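Local structure of CCHC-type domain-containing protein (Trypanosoma brucei brucei, 7C43) at residues 40-45 against 52-57. The protein probably acts as a 3'-5' RNA exonuclease of the RNase D type, with zinc knuckles that bind nucleotides. Numbering follows the deposited sequence.
With MN (manganese (II) ion), chain D; MN (manganese (II) ion), chain E; AMP (adenosine monophosphate), chain F.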
# COMPACT_ATOMS: atom_id res chain seq x y z
N LEU A 40 2.74 0.37 -8.97
CA LEU A 40 2.68 1.72 -9.53
C LEU A 40 2.60 2.80 -8.48
O LEU A 40 2.16 2.58 -7.36
CB LEU A 40 1.49 1.86 -10.45
CG LEU A 40 1.53 0.95 -11.66
CD1 LEU A 40 0.18 1.04 -12.38
CD2 LEU A 40 2.68 1.32 -12.59
N ASP A 41 3.05 3.99 -8.87
CA ASP A 41 2.89 5.16 -8.06
C ASP A 41 3.00 6.36 -8.98
O ASP A 41 3.50 6.23 -10.09
CB ASP A 41 3.97 5.21 -6.99
CG ASP A 41 3.67 6.20 -5.88
OD1 ASP A 41 2.48 6.54 -5.67
OD2 ASP A 41 4.63 6.62 -5.21
N ILE A 42 2.53 7.52 -8.50
CA ILE A 42 2.66 8.82 -9.19
C ILE A 42 3.34 9.87 -8.32
O ILE A 42 2.99 10.02 -7.17
CB ILE A 42 1.26 9.33 -9.60
CG1 ILE A 42 0.59 8.31 -10.54
CG2 ILE A 42 1.35 10.70 -10.24
CD1 ILE A 42 -0.79 8.71 -11.04
N GLU A 43 4.30 10.61 -8.89
CA GLU A 43 4.79 11.83 -8.30
C GLU A 43 4.20 12.93 -9.13
O GLU A 43 4.42 12.97 -10.33
CB GLU A 43 6.32 12.01 -8.39
CG GLU A 43 7.25 11.34 -7.39
CD GLU A 43 6.72 11.19 -5.99
OE1 GLU A 43 6.87 10.08 -5.44
OE2 GLU A 43 6.15 12.14 -5.43
N ALA A 44 3.55 13.89 -8.46
CA ALA A 44 2.89 15.01 -9.10
C ALA A 44 3.42 16.34 -8.57
O ALA A 44 4.01 16.40 -7.49
CB ALA A 44 1.41 14.90 -8.83
N PHE A 45 3.16 17.40 -9.34
CA PHE A 45 3.46 18.77 -8.92
C PHE A 45 2.67 19.06 -7.66
O PHE A 45 1.49 18.79 -7.59
CB PHE A 45 2.98 19.79 -9.97
CG PHE A 45 3.85 19.92 -11.19
CD1 PHE A 45 4.79 18.95 -11.55
CD2 PHE A 45 3.66 21.01 -12.03
CE1 PHE A 45 5.56 19.09 -12.70
CE2 PHE A 45 4.43 21.17 -13.16
CZ PHE A 45 5.37 20.20 -13.51
N LYS A 52 -7.85 18.44 -2.97
CA LYS A 52 -7.76 17.00 -3.04
C LYS A 52 -6.99 16.37 -4.20
O LYS A 52 -6.22 15.49 -3.96
CB LYS A 52 -9.15 16.38 -2.91
CG LYS A 52 -9.60 16.18 -1.49
CD LYS A 52 -10.82 17.04 -1.19
CE LYS A 52 -11.89 16.30 -0.40
NZ LYS A 52 -13.16 16.16 -1.15
N GLN A 53 -7.15 16.85 -5.41
CA GLN A 53 -6.47 16.27 -6.54
C GLN A 53 -4.99 16.45 -6.66
O GLN A 53 -4.48 17.48 -6.32
CB GLN A 53 -7.04 16.79 -7.85
CG GLN A 53 -8.54 16.67 -7.95
CD GLN A 53 -9.24 17.94 -7.56
OE1 GLN A 53 -9.77 18.06 -6.48
NE2 GLN A 53 -9.25 18.90 -8.46
N LEU A 54 -4.31 15.43 -7.13
CA LEU A 54 -2.91 15.58 -7.48
C LEU A 54 -2.77 16.67 -8.53
O LEU A 54 -3.61 16.82 -9.39
CB LEU A 54 -2.34 14.28 -8.08
CG LEU A 54 -2.21 13.02 -7.23
CD1 LEU A 54 -1.47 11.91 -7.99
CD2 LEU A 54 -1.49 13.32 -5.93
N GLY A 55 -1.69 17.43 -8.45
CA GLY A 55 -1.30 18.33 -9.53
C GLY A 55 -0.79 17.56 -10.74
O GLY A 55 -1.00 16.37 -10.89
N ARG A 56 -0.12 18.28 -11.61
CA ARG A 56 0.34 17.75 -12.87
C ARG A 56 1.29 16.57 -12.67
O ARG A 56 2.22 16.64 -11.88
CB ARG A 56 1.03 18.85 -13.65
CG ARG A 56 1.42 18.48 -15.07
CD ARG A 56 1.86 19.75 -15.74
NE ARG A 56 2.44 19.51 -17.04
CZ ARG A 56 2.96 20.46 -17.82
NH1 ARG A 56 2.97 21.73 -17.43
NH2 ARG A 56 3.46 20.12 -18.99
N ILE A 57 1.08 15.52 -13.44
CA ILE A 57 1.84 14.31 -13.36
C ILE A 57 3.24 14.65 -13.84
O ILE A 57 3.42 15.30 -14.85
CB ILE A 57 1.21 13.14 -14.18
CG1 ILE A 57 0.02 12.58 -13.41
CG2 ILE A 57 2.21 12.00 -14.40
CD1 ILE A 57 -0.78 11.51 -14.15
MN MN D . 5.46 8.37 -3.92
MN MN E . 1.61 7.53 -3.98
P AMP F . 3.00 9.63 -2.40
O1P AMP F . 3.30 8.70 -3.53
O2P AMP F . 4.16 9.49 -1.48
O3P AMP F . 1.63 9.34 -1.90
O5' AMP F . 3.00 11.12 -3.00
C5' AMP F . 2.12 11.47 -4.10
C4' AMP F . 2.10 12.95 -4.43
O4' AMP F . 1.28 13.68 -3.48
C3' AMP F . 3.41 13.73 -4.49
O3' AMP F . 4.13 13.57 -5.70
C2' AMP F . 2.91 15.16 -4.32
O2' AMP F . 2.32 15.77 -5.45
C1' AMP F . 1.83 14.96 -3.25
N9 AMP F . 2.39 14.98 -1.91
C8 AMP F . 2.97 13.94 -1.22
N7 AMP F . 3.41 14.26 -0.03
C5 AMP F . 3.10 15.61 0.08
C6 AMP F . 3.31 16.55 1.11
N6 AMP F . 3.89 16.25 2.27
N1 AMP F . 2.89 17.81 0.90
C2 AMP F . 2.30 18.11 -0.26
N3 AMP F . 2.06 17.33 -1.31
C4 AMP F . 2.48 16.07 -1.07
O HOH W 1 1.01 8.84 -5.59
O HOH W 2 0.16 16.86 -6.06
O HOH W 3 -0.29 6.61 -4.07
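Phe45 N donates to Arg56 O (2.8 Å, N-H...O 167°), the direct backbone hydrogen bond between residues 40-45, where a strand runs out at Ala44, and residues 52-57, the loop leading into the next strand. Beside it, Ala44 and Ile57 form an antiparallel non-hydrogen-bonded pair, and Ala44 CA makes a CA-H...O contact with Arg56 O (3.3 Å). Water 2 adds a bridge, donating to Phe45 O, accepting from Gly55 N and hydrogen-bonded to AMP O2'.

Among the side chains, Arg56 runs alongside Phe45, its CB over one ring face 4.0 Å from the centroid in a CH-pi contact. With CG anti to the backbone N (chi1 -173°) and the chain extended, Arg56 CD lies over the same face, above Phe45 CE2 (3.9 Å). Deeper in, Ile42 CG2 meets both Leu54 CD1 (3.8 Å) and Ile57 CG1, while Ala44 CB packs on Leu54 CB.

The same strand grips AMP: Ala44 N donates to O3' (2.8 Å), O3' to Glu43 OE2 at a doubtful, very short distance, and O2' to Ala44 O (2.7 Å). Leu54 CD2 flanks the sugar near O4'. Asp41 bridges two manganese ions, one through each carboxylate oxygen, and AMP O1P joins both; Asp191 also binds one, with Glu43 OE1 at a long 2.7 Å. This two-metal site on a central strand is characteristic of the DEDD exonucleases of the RNase H-like fold.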